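Side-chain contacts in AA9 family lytic polysaccharide monooxygenase B (Heterobasidion irregulare TC 32-1, PDB 5NNS), which cleaves crystalline and amorphous polysaccharides by copper-dependent oxidation of their glycosidic bonds, giving products oxidised at C1: residues Leu5-Ala10 with Leu151-Leu156; Gly16-Pro19 with Gly25-Thr28; Ser46-Ile51 with Ala99-Leu104. All coordinates share one frame; numbering follows the deposited sequence.

Contact 1: residues Leu5-Ala10 with Leu151-Leu156; sequences LAYSLA and LRHELL
With CG anti to the carbonyl carbon in both residues (chi1 -58° in Tyr7, -68° in His153), the two rings leave their strands toward each other and slide past in opposite directions. Tyr7 CE2 comes 3.9 Å from His153 ND1, which sits at the edge of the phenol ring, near its plane. The planes are inclined at 49°, so the pair is neither stacked nor T-shaped. A water completes the junction in the plane of both rings, bonded to Tyr7 OH at 2.6 Å and to His153 ND1 at 2.7 Å, and donating to the carbonyl O of Leu151 at 3.0 Å. Three polar groups in a buried place thus share one small mediator, and Tyr7 OH has a further hydrogen bond to Gln30.

Strands 4-9 and 147-157 belong to different sheets of the immunoglobulin-like beta-sandwich that forms the core of AA9 enzymes, and the contact spans the space between them. Tyr7 and Leu9, like Leu151 and His153, point inward by the alternation of a strand. Beside the polar cluster the contact turns apolar: Leu9 CD2 meets Leu151 CD2 at 4.2 Å. Branched leucines suit this layer because their methyls fill the space between sheets without needing polar partners; Leu9 also packs on Val71 and Leu151 on Met89 and Leu173. On the other face of strand 147-157, Arg152 and Glu154 form a salt bridge, with NH1 2.8 Å from OE1, and Tyr195 also bonds to Glu154 OE1.

Contact 2: residues Gly16-Pro19 with Gly25-Thr28; sequences GFVP and GQST
One face of the Phe17 ring carries the carboxamide of Gln26, stacked with the two planes only 17° apart, while a methyl of Thr28, CG2, lies at the edge near the ring plane. Gln26 NE2 sits 3.2 Å above the ring, offset toward its rim at CZ, and OE1 lies over the CD1 side. CG of Gln26 is anti to its carbonyl carbon and the chain runs extended beyond it, carrying the amide across to Phe17 and Val18. Val18 N donates to Gln26 OE1 (2.8 Å, 161° at the hydrogen), and Gln26 NE2 returns a bond to Val18 O (3.0 Å, 168°). Each acceptor is met in its carbonyl plane on a lone pair, so one side-chain amide pairs with both polar backbone atoms of Val18. A water joins OE1 to the carbonyl O of Gly16, and NE2 has a second acceptor in Thr22 O. At the other end Thr28 OG1 comes within 3.3 Å of Gly16 CA; that hydroxyl is bonded to Asn15 and Gln30. A leucine in place of Gln26 would probably leave Val18 N and O without these mates and free the backbone there to shift. The contact closes an irregular loop near Tyr20, a cellulose-binding residue, and the glutamine serves Val18 much as a neighbouring strand's backbone would: its flat group offers a donor and an acceptor, plus a surface for the phenyl ring.

Contact 3: residues Ser46-Ile51 with Ala99-Leu104; sequences SISCNI and ATTSSL
Ser48 and Thr101 join two loops beside the beta-sandwich of the AA9 fold. Residues 46-51 lie in the long loop that leads toward strand 63-66; residues 99-104 form a turn with a short 3-10 segment at 101-103, in the loop that separates strands 85-91 and 106-116. From the CB of Thr101 the side chain divides, and each part meets its own neighbour. CB itself lies 3.5 Å from Cys49 SG. The hydroxyl branch, OG1, occupies the position between the backbone N and the carbonyl carbon (chi1 61°), which directs it to the hydroxyl of Ser48: Ser48 OG and Thr101 OG1 are 2.8 Å apart and hydrogen-bonded, and either could be the donor. OG1 also passes 3.4 Å from Cys49 SG. The methyl branch, CG2, packs on that sulfur as well. Threonine suits the site because one branch is polar and the other apolar, answering a serine hydroxyl and a sulfur at once.

The sulfur belongs to the disulfide between Cys49 and Cys170, which ties this loop covalently to strand 165-176. Trp106 touches both Ser48 and Cys49. The small hydroxymethyl of Ser48 is consistent with the close approach of the backbones, the CA atoms of Ser48 and Ser102 being 5.8 Å apart.

The 3-10 turn has its own internal support. Thr100 O, just before the 3-10 segment, accepts from both the backbone N and the side chain of Ser103, with Ser103 OG lying 2.7 Å from Thr100 O and tilted 17° from the carbonyl plane.

How the contacts relate
From the N terminus, strand 4-9 supplies the first half of contact 1; its partner there, strand 147-157, comes 141 residues later, so this contact closes the longest of the three loops and joins the two sheets. Contacts 2 and 3 nest inside that loop, in series. Contact 2 closes a short local turn after strand 12-15, with five residues between its segments. Contact 3 then links the long loop before strand 63-66 to the one between strands 85-91 and 106-116. Contacts 1 and 3 touch where the guanidinium of Arg152 bonds to the carbonyls of Ile47 and Ser48, and Gln30 is a partner shared by contacts 1 and 2.

Contact 1: residues Leu5-Ala10 with Leu151-Leu156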
loop_
_atom_site.group_PDB
_atom_site.type_symbol
_atom_site.label_atom_id
_atom_site.label_comp_id
_atom_site.label_asym_id
_atom_site.label_seq_id
_atom_site.Cartn_x
_atom_site.Cartn_y
_atom_site.Cartn_z
ATOM N N LEU A 5 -3.266 -6.515 -8.831
ATOM C CA LEU A 5 -4.108 -7.570 -9.392
ATOM C C LEU A 5 -3.878 -8.937 -8.750
ATOM O O LEU A 5 -4.788 -9.763 -8.726
ATOM C CB LEU A 5 -3.864 -7.687 -10.893
ATOM C CG LEU A 5 -4.050 -6.425 -11.732
ATOM C CD1 LEU A 5 -3.741 -6.767 -13.177
ATOM C CD2 LEU A 5 -5.452 -5.851 -11.585
ATOM N N ALA A 6 -2.669 -9.181 -8.249
ATOM C CA ALA A 6 -2.316 -10.474 -7.670
ATOM C C ALA A 6 -1.113 -10.350 -6.741
ATOM O O ALA A 6 -0.448 -9.310 -6.703
ATOM C CB ALA A 6 -2.023 -11.478 -8.775
ATOM N N TYR A 7 -0.845 -11.424 -5.998
ATOM C CA TYR A 7 0.303 -11.492 -5.096
ATOM C C TYR A 7 1.074 -12.797 -5.267
ATOM O O TYR A 7 0.523 -13.803 -5.729
ATOM C CB TYR A 7 -0.146 -11.391 -3.634
ATOM C CG TYR A 7 -0.912 -10.137 -3.291
ATOM C CD1 TYR A 7 -2.290 -10.074 -3.466
ATOM C CD2 TYR A 7 -0.263 -9.014 -2.773
ATOM C CE1 TYR A 7 -3.006 -8.925 -3.152
ATOM C CE2 TYR A 7 -0.970 -7.863 -2.452
ATOM C CZ TYR A 7 -2.338 -7.824 -2.648
ATOM O OH TYR A 7 -3.051 -6.700 -2.338
ATOM N N SER A 8 2.358 -12.746 -4.911
ATOM C CA SER A 8 3.149 -13.933 -4.589
ATOM C C SER A 8 3.701 -13.688 -3.192
ATOM O O SER A 8 4.489 -12.763 -2.990
ATOM C CB SER A 8 4.276 -14.161 -5.598
ATOM O OG SER A 8 5.066 -15.291 -5.252
ATOM N N LEU A 9 3.252 -14.498 -2.234
ATOM C CA LEU A 9 3.577 -14.329 -0.821
ATOM C C LEU A 9 4.228 -15.617 -0.313
ATOM O O LEU A 9 3.579 -16.669 -0.253
ATOM C CB LEU A 9 2.314 -14.005 -0.008
ATOM C CG LEU A 9 1.400 -12.897 -0.548
ATOM C CD1 LEU A 9 0.084 -12.878 0.211
ATOM C CD2 LEU A 9 2.065 -11.527 -0.490
ATOM N N ALA A 10 5.516 -15.521 0.028
ATOM C CA ALA A 10 6.299 -16.651 0.526
ATOM C C ALA A 10 6.150 -17.886 -0.377
ATOM O O ALA A 10 5.837 -18.985 0.094
ATOM C CB ALA A 10 5.902 -16.955 1.962
ATOM N N LEU A 151 -1.948 -6.280 4.834
ATOM C CA LEU A 151 -0.771 -5.850 4.082
ATOM C C LEU A 151 -1.260 -4.906 2.998
ATOM O O LEU A 151 -2.065 -5.304 2.149
ATOM C CB LEU A 151 -0.071 -7.045 3.429
ATOM C CG LEU A 151 1.121 -6.745 2.505
ATOM C CD1 LEU A 151 2.272 -6.174 3.315
ATOM C CD2 LEU A 151 1.555 -7.992 1.743
ATOM N N ARG A 152 -0.742 -3.679 3.010
ATOM C CA ARG A 152 -1.272 -2.585 2.210
ATOM C C ARG A 152 -0.197 -2.043 1.267
ATOM O O ARG A 152 0.869 -1.630 1.729
ATOM C CB ARG A 152 -1.779 -1.480 3.148
ATOM C CG ARG A 152 -2.034 -0.127 2.490
ATOM C CD ARG A 152 -2.712 0.838 3.439
ATOM N NE ARG A 152 -3.352 1.942 2.726
ATOM C CZ ARG A 152 -2.760 3.081 2.363
ATOM N NH1 ARG A 152 -1.477 3.313 2.632
ATOM N NH2 ARG A 152 -3.469 4.005 1.724
ATOM N N HIS A 153 -0.486 -2.038 -0.039
ATOM C CA HIS A 153 0.401 -1.420 -1.041
ATOM C C HIS A 153 -0.226 -0.135 -1.545
ATOM O O HIS A 153 -1.433 -0.090 -1.785
ATOM C CB HIS A 153 0.660 -2.362 -2.215
ATOM C CG HIS A 153 1.480 -3.556 -1.850
ATOM N ND1 HIS A 153 0.945 -4.657 -1.223
ATOM C CD2 HIS A 153 2.801 -3.812 -2.001
ATOM C CE1 HIS A 153 1.901 -5.545 -1.007
ATOM N NE2 HIS A 153 3.036 -5.061 -1.475
ATOM N N GLU A 154 0.602 0.896 -1.717
ATOM C CA GLU A 154 0.135 2.207 -2.123
ATOM C C GLU A 154 1.085 2.866 -3.111
ATOM O O GLU A 154 2.308 2.894 -2.902
ATOM C CB GLU A 154 -0.043 3.110 -0.910
ATOM C CG GLU A 154 -0.707 4.440 -1.233
ATOM C CD GLU A 154 -1.041 5.249 -0.000
ATOM O OE1 GLU A 154 -0.250 5.242 0.971
ATOM O OE2 GLU A 154 -2.118 5.884 0.010
ATOM N N LEU A 155 0.498 3.396 -4.180
ATOM C CA LEU A 155 1.208 4.211 -5.150
ATOM C C LEU A 155 0.646 5.605 -5.059
ATOM O O LEU A 155 -0.574 5.785 -5.048
ATOM C CB LEU A 155 1.013 3.661 -6.559
ATOM C CG LEU A 155 1.433 2.207 -6.788
ATOM C CD1 LEU A 155 1.311 1.851 -8.263
ATOM C CD2 LEU A 155 2.847 1.929 -6.302
ATOM N N LEU A 156 1.533 6.587 -4.966
ATOM C CA LEU A 156 1.147 7.988 -4.949
ATOM C C LEU A 156 1.714 8.602 -6.217
ATOM O O LEU A 156 2.883 8.962 -6.261
ATOM C CB LEU A 156 1.677 8.683 -3.689
ATOM C CG LEU A 156 1.600 10.215 -3.622
ATOM C CD1 LEU A 156 0.211 10.726 -3.969
ATOM C CD2 LEU A 156 2.051 10.726 -2.258
HETATM O O HOH W 1 -1.684 -5.076 -0.848
#

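Contact 2: residues Gly16-Pro19 with Gly25-Thr28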
loop_
_atom_site.group_PDB
_atom_site.type_symbol
_atom_site.label_atom_id
_atom_site.label_comp_id
_atom_site.label_asym_id
_atom_site.label_seq_id
_atom_site.Cartn_x
_atom_site.Cartn_y
_atom_site.Cartn_z
ATOM N N GLY A 16 -6.004 -11.637 -6.823
ATOM C CA GLY A 16 -6.596 -10.467 -6.163
ATOM C C GLY A 16 -8.052 -10.308 -6.565
ATOM O O GLY A 16 -8.599 -11.141 -7.292
ATOM N N PHE A 17 -8.672 -9.227 -6.100
ATOM C CA PHE A 17 -10.027 -8.869 -6.514
ATOM C C PHE A 17 -10.001 -8.387 -7.963
ATOM O O PHE A 17 -9.018 -7.794 -8.395
ATOM C CB PHE A 17 -10.601 -7.775 -5.602
ATOM C CG PHE A 17 -12.070 -7.542 -5.797
ATOM C CD1 PHE A 17 -13.003 -8.358 -5.165
ATOM C CD2 PHE A 17 -12.524 -6.527 -6.625
ATOM C CE1 PHE A 17 -14.355 -8.161 -5.351
ATOM C CE2 PHE A 17 -13.881 -6.318 -6.810
ATOM C CZ PHE A 17 -14.799 -7.141 -6.175
ATOM N N VAL A 18 -11.075 -8.661 -8.704
ATOM C CA VAL A 18 -11.239 -8.181 -10.080
ATOM C C VAL A 18 -12.173 -6.960 -10.059
ATOM O O VAL A 18 -13.378 -7.111 -9.843
ATOM C CB VAL A 18 -11.809 -9.272 -11.024
ATOM C CG1 VAL A 18 -12.003 -8.725 -12.437
ATOM C CG2 VAL A 18 -10.895 -10.492 -11.050
ATOM N N PRO A 19 -11.621 -5.742 -10.262
ATOM C CA PRO A 19 -12.487 -4.551 -10.258
ATOM C C PRO A 19 -13.500 -4.514 -11.405
ATOM O O PRO A 19 -13.330 -5.206 -12.412
ATOM C CB PRO A 19 -11.495 -3.381 -10.377
ATOM C CG PRO A 19 -10.242 -3.987 -10.897
ATOM C CD PRO A 19 -10.197 -5.380 -10.366
ATOM N N GLY A 25 -19.376 -13.964 -5.776
ATOM C CA GLY A 25 -18.658 -15.014 -6.496
ATOM C C GLY A 25 -17.142 -14.929 -6.432
ATOM O O GLY A 25 -16.461 -15.939 -6.631
ATOM N N GLN A 26 -16.599 -13.737 -6.171
ATOM C CA GLN A 26 -15.149 -13.559 -6.107
ATOM C C GLN A 26 -14.630 -14.070 -4.768
ATOM O O GLN A 26 -15.323 -13.996 -3.753
ATOM C CB GLN A 26 -14.764 -12.090 -6.326
ATOM C CG GLN A 26 -15.215 -11.535 -7.673
ATOM C CD GLN A 26 -14.400 -10.337 -8.147
ATOM O OE1 GLN A 26 -13.171 -10.365 -8.141
ATOM N NE2 GLN A 26 -15.084 -9.286 -8.578
ATOM N N SER A 27 -13.418 -14.614 -4.778
ATOM C CA SER A 27 -12.779 -15.115 -3.571
ATOM C C SER A 27 -11.288 -14.811 -3.645
ATOM O O SER A 27 -10.609 -15.223 -4.588
ATOM C CB SER A 27 -13.019 -16.617 -3.416
ATOM O OG SER A 27 -12.757 -17.023 -2.085
ATOM N N THR A 28 -10.790 -14.076 -2.657
ATOM C CA THR A 28 -9.404 -13.629 -2.659
ATOM C C THR A 28 -8.935 -13.231 -1.270
ATOM O O THR A 28 -9.746 -12.949 -0.385
ATOM C CB THR A 28 -9.193 -12.442 -3.637
ATOM O OG1 THR A 28 -7.902 -11.853 -3.425
ATOM C CG2 THR A 28 -10.269 -11.371 -3.462
HETATM O O HOH W 2 -11.303 -12.166 -7.313
#

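Contact 3: residues Ser46-Ile51 with Ala99-Leu104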
loop_
_atom_site.group_PDB
_atom_site.type_symbol
_atom_site.label_atom_id
_atom_site.label_comp_id
_atom_site.label_asym_id
_atom_site.label_seq_id
_atom_site.Cartn_x
_atom_site.Cartn_y
_atom_site.Cartn_z
ATOM N N SER A 46 -12.167 6.056 2.757
ATOM C CA SER A 46 -11.795 4.742 2.213
ATOM C C SER A 46 -10.342 4.639 1.707
ATOM O O SER A 46 -10.008 3.712 0.963
ATOM C CB SER A 46 -12.757 4.395 1.074
ATOM O OG SER A 46 -14.094 4.362 1.544
ATOM N N ILE A 47 -9.475 5.569 2.106
ATOM C CA ILE A 47 -8.090 5.570 1.616
ATOM C C ILE A 47 -7.255 4.389 2.143
ATOM O O ILE A 47 -6.240 4.044 1.532
ATOM C CB ILE A 47 -7.380 6.929 1.863
ATOM C CG1 ILE A 47 -6.149 7.070 0.940
ATOM C CG2 ILE A 47 -7.030 7.112 3.341
ATOM C CD1 ILE A 47 -5.568 8.464 0.863
ATOM N N SER A 48 -7.688 3.759 3.245
ATOM C CA SER A 48 -6.984 2.597 3.795
ATOM C C SER A 48 -6.948 1.418 2.823
ATOM O O SER A 48 -5.869 0.909 2.523
ATOM C CB SER A 48 -7.580 2.148 5.134
ATOM O OG SER A 48 -8.959 1.849 5.018
ATOM N N CYS A 49 -8.116 0.999 2.328
ATOM C CA CYS A 49 -8.208 -0.178 1.455
ATOM C C CYS A 49 -9.016 0.035 0.175
ATOM O O CYS A 49 -9.497 -0.926 -0.430
ATOM C CB CYS A 49 -8.728 -1.368 2.267
ATOM S SG CYS A 49 -7.606 -1.822 3.608
ATOM N N ASN A 50 -9.102 1.298 -0.257
ATOM C CA ASN A 50 -9.797 1.712 -1.480
ATOM C C ASN A 50 -11.314 1.650 -1.334
ATOM O O ASN A 50 -11.822 1.304 -0.273
ATOM C CB ASN A 50 -9.328 0.900 -2.705
ATOM C CG ASN A 50 -9.149 1.758 -3.949
ATOM O OD1 ASN A 50 -9.921 2.697 -4.193
ATOM N ND2 ASN A 50 -8.141 1.430 -4.751
ATOM N N ILE A 51 -12.018 2.024 -2.401
ATOM C CA ILE A 51 -13.470 2.007 -2.457
ATOM C C ILE A 51 -13.938 0.703 -3.132
ATOM O O ILE A 51 -13.519 0.421 -4.251
ATOM C CB ILE A 51 -14.015 3.228 -3.237
ATOM C CG1 ILE A 51 -13.683 4.529 -2.487
ATOM C CG2 ILE A 51 -15.529 3.118 -3.440
ATOM C CD1 ILE A 51 -13.811 5.789 -3.324
ATOM N N ALA A 99 -12.815 -6.721 10.445
ATOM C CA ALA A 99 -12.177 -5.479 10.891
ATOM C C ALA A 99 -12.532 -4.313 9.980
ATOM O O ALA A 99 -12.546 -4.463 8.759
ATOM C CB ALA A 99 -10.664 -5.654 10.940
ATOM N N THR A 100 -12.824 -3.159 10.580
ATOM C CA THR A 100 -12.959 -1.896 9.848
ATOM C C THR A 100 -11.539 -1.349 9.659
ATOM O O THR A 100 -10.873 -0.996 10.638
ATOM C CB THR A 100 -13.843 -0.882 10.617
ATOM O OG1 THR A 100 -15.127 -1.457 10.868
ATOM C CG2 THR A 100 -14.045 0.395 9.821
ATOM N N THR A 101 -11.075 -1.302 8.409
ATOM C CA THR A 101 -9.660 -1.011 8.122
ATOM C C THR A 101 -9.287 0.451 8.421
ATOM O O THR A 101 -8.130 0.743 8.754
ATOM C CB THR A 101 -9.258 -1.393 6.675
ATOM O OG1 THR A 101 -10.028 -0.643 5.735
ATOM C CG2 THR A 101 -9.455 -2.899 6.429
ATOM N N SER A 102 -10.273 1.350 8.326
ATOM C CA SER A 102 -10.098 2.764 8.682
ATOM C C SER A 102 -9.850 3.021 10.176
ATOM O O SER A 102 -9.391 4.108 10.537
ATOM C CB SER A 102 -11.306 3.590 8.224
ATOM O OG SER A 102 -12.501 3.131 8.833
ATOM N N SER A 103 -10.155 2.042 11.032
ATOM C CA SER A 103 -9.915 2.154 12.473
ATOM C C SER A 103 -8.573 1.582 12.926
ATOM O O SER A 103 -8.238 1.688 14.102
ATOM C CB SER A 103 -11.041 1.458 13.246
ATOM O OG SER A 103 -10.958 0.050 13.108
ATOM N N LEU A 104 -7.805 0.986 12.014
ATOM C CA LEU A 104 -6.586 0.278 12.398
ATOM C C LEU A 104 -5.401 1.218 12.563
ATOM O O LEU A 104 -5.423 2.369 12.104
ATOM C CB LEU A 104 -6.249 -0.817 11.381
ATOM C CG LEU A 104 -7.386 -1.805 11.076
ATOM C CD1 LEU A 104 -6.907 -2.859 10.089
ATOM C CD2 LEU A 104 -7.932 -2.453 12.346
#